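Suppressor of RNA silencing p3 (PDB 3AJF) suppresses RNA silencing in the host of a plant virus, presumably by binding double-stranded RNA, and forms a homodimer. Local coordinates at residues A59-L63 with S64-D68. Sequence-based numbering, arbitrary orientation.
Sequences AIWML and SHKRD
Trp61 lays its indole along the last turn of helix 49-64, with His65 and Lys66 packed against it one turn on. Its CG is anti to the backbone N (chi1 175°), which swings the ring toward the C-terminal end of the helix. Beyond CB, the five-membered ring meets His65 first: CD1 lies against the CB methylene and the imidazole CD2 of His65, and NE1 comes within 3.3 Å of His65 CB. That methylene sits over the indole face, 3.7 Å from the five-membered ring centroid, a CH-pi contact. The two rings are almost parallel (5°) but slid apart, with centroids 4.9 Å apart, so they hardly overlap. Farther out, CZ3 and CH2 of the six-membered ring lie against CB, CG and CD of Lys66, whose extended aliphatic chain suits the broad indole, while its ammonium goes on to a salt bridge with Asp68, NZ to OD1 2.8 Å.

Beneath the rings the helix runs out. Ile60 O takes two bonds from Ser64, the helical one from N and a second from OG at 2.8 Å, which arrives above the carbonyl plane. Chi1 of 64° turns this hydroxyl back onto the preceding turn, so serine satisfies its own buried polar group with a main-chain acceptor. His65 N still bonds to Trp61 O at 2.8 Å, although His65 has already left helical geometry; a water lies within bonding distance of both Met62 O and Lys66 O and can link them.

Away from the indole, Met62, present as selenomethionine, fills the interior against helix 17-30 and Leu77 of helix 74-85, and Leu63 rests on Thr78. Ile60 packs on Ile60 of the second subunit, setting this helix end between the core of the helical domain and the dimer interface.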
loop_
_atom_site.group_PDB
_atom_site.type_symbol
_atom_site.label_atom_id
_atom_site.label_comp_id
_atom_site.label_asym_id
_atom_site.label_seq_id
_atom_site.Cartn_x
_atom_site.Cartn_y
_atom_site.Cartn_z
ATOM N N ALA A 59 1.218 7.040 3.352
ATOM C CA ALA A 59 -0.035 7.138 2.583
ATOM C C ALA A 59 -1.167 6.318 3.225
ATOM O O ALA A 59 -2.292 6.770 3.288
ATOM C CB ALA A 59 0.210 6.733 1.116
ATOM N N ILE A 60 -0.860 5.109 3.699
ATOM C CA ILE A 60 -1.823 4.242 4.399
ATOM C C ILE A 60 -2.267 4.886 5.736
ATOM O O ILE A 60 -3.452 4.878 6.076
ATOM C CB ILE A 60 -1.269 2.819 4.612
ATOM C CG1 ILE A 60 -1.128 2.118 3.218
ATOM C CG2 ILE A 60 -2.199 1.992 5.569
ATOM C CD1 ILE A 60 -0.333 0.757 3.231
ATOM N N TRP A 61 -1.319 5.465 6.464
ATOM C CA TRP A 61 -1.678 6.243 7.661
ATOM C C TRP A 61 -2.689 7.367 7.362
ATOM O O TRP A 61 -3.688 7.519 8.077
ATOM C CB TRP A 61 -0.443 6.770 8.422
ATOM C CG TRP A 61 -0.887 7.649 9.548
ATOM C CD1 TRP A 61 -1.167 7.268 10.844
ATOM C CD2 TRP A 61 -1.139 9.042 9.471
ATOM N NE1 TRP A 61 -1.561 8.372 11.584
ATOM C CE2 TRP A 61 -1.571 9.468 10.756
ATOM C CE3 TRP A 61 -1.022 9.992 8.445
ATOM C CZ2 TRP A 61 -1.902 10.801 11.034
ATOM C CZ3 TRP A 61 -1.347 11.335 8.729
ATOM C CH2 TRP A 61 -1.796 11.718 10.015
HETATM N N MSE A 62 -2.440 8.138 6.308
HETATM C CA MSE A 62 -3.331 9.229 5.897
HETATM C C MSE A 62 -4.747 8.730 5.584
HETATM O O MSE A 62 -5.730 9.461 5.803
HETATM C CB MSE A 62 -2.785 9.953 4.671
HETATM C CG MSE A 62 -1.497 10.732 4.876
HETATM SE SE MSE A 62 -0.572 11.270 3.218
HETATM C CE MSE A 62 -1.808 12.603 2.378
ATOM N N LEU A 63 -4.858 7.524 5.016
ATOM C CA LEU A 63 -6.168 6.955 4.677
ATOM C C LEU A 63 -6.865 6.308 5.878
ATOM O O LEU A 63 -8.101 6.263 5.941
ATOM C CB LEU A 63 -6.024 5.913 3.560
ATOM C CG LEU A 63 -5.645 6.478 2.191
ATOM C CD1 LEU A 63 -5.067 5.394 1.235
ATOM C CD2 LEU A 63 -6.888 7.161 1.605
ATOM N N SER A 64 -6.084 5.765 6.795
ATOM C CA SER A 64 -6.644 4.957 7.866
ATOM C C SER A 64 -6.854 5.761 9.146
ATOM O O SER A 64 -7.681 5.381 9.979
ATOM C CB SER A 64 -5.751 3.743 8.133
ATOM O OG SER A 64 -4.461 4.121 8.612
ATOM N N HIS A 65 -6.089 6.842 9.320
ATOM C CA HIS A 65 -6.087 7.556 10.621
ATOM C C HIS A 65 -6.441 9.034 10.515
ATOM O O HIS A 65 -7.013 9.591 11.446
ATOM C CB HIS A 65 -4.746 7.423 11.342
ATOM C CG HIS A 65 -4.466 6.047 11.850
ATOM N ND1 HIS A 65 -4.703 5.666 13.151
ATOM C CD2 HIS A 65 -3.971 4.958 11.225
ATOM C CE1 HIS A 65 -4.379 4.393 13.305
ATOM N NE2 HIS A 65 -3.921 3.945 12.151
ATOM N N LYS A 66 -6.069 9.669 9.413
ATOM C CA LYS A 66 -6.187 11.130 9.284
ATOM C C LYS A 66 -7.635 11.523 9.051
ATOM O O LYS A 66 -8.178 11.344 7.964
ATOM C CB LYS A 66 -5.293 11.681 8.159
ATOM C CG LYS A 66 -5.191 13.201 8.119
ATOM C CD LYS A 66 -4.228 13.688 7.026
ATOM C CE LYS A 66 -4.484 15.158 6.660
ATOM N NZ LYS A 66 -4.151 16.038 7.807
ATOM N N ARG A 67 -8.254 12.090 10.073
ATOM C CA ARG A 67 -9.655 12.449 9.987
ATOM C C ARG A 67 -9.983 13.605 9.058
ATOM O O ARG A 67 -11.136 13.715 8.623
ATOM C CB ARG A 67 -10.193 12.797 11.369
ATOM C CG ARG A 67 -10.418 11.605 12.255
ATOM C CD ARG A 67 -11.319 12.037 13.386
ATOM N NE ARG A 67 -11.159 11.201 14.564
ATOM C CZ ARG A 67 -11.618 11.526 15.770
ATOM N NH1 ARG A 67 -12.263 12.678 15.947
ATOM N NH2 ARG A 67 -11.432 10.702 16.797
ATOM N N ASP A 68 -9.026 14.489 8.779
ATOM C CA ASP A 68 -9.341 15.672 7.969
ATOM C C ASP A 68 -8.753 15.594 6.565
ATOM O O ASP A 68 -8.505 16.628 5.934
ATOM C CB ASP A 68 -8.910 16.974 8.690
ATOM C CG ASP A 68 -7.412 17.038 8.942
ATOM O OD1 ASP A 68 -6.743 15.985 8.849
ATOM O OD2 ASP A 68 -6.885 18.131 9.242
HETATM O O HOH W 1 -8.350 9.405 6.274
#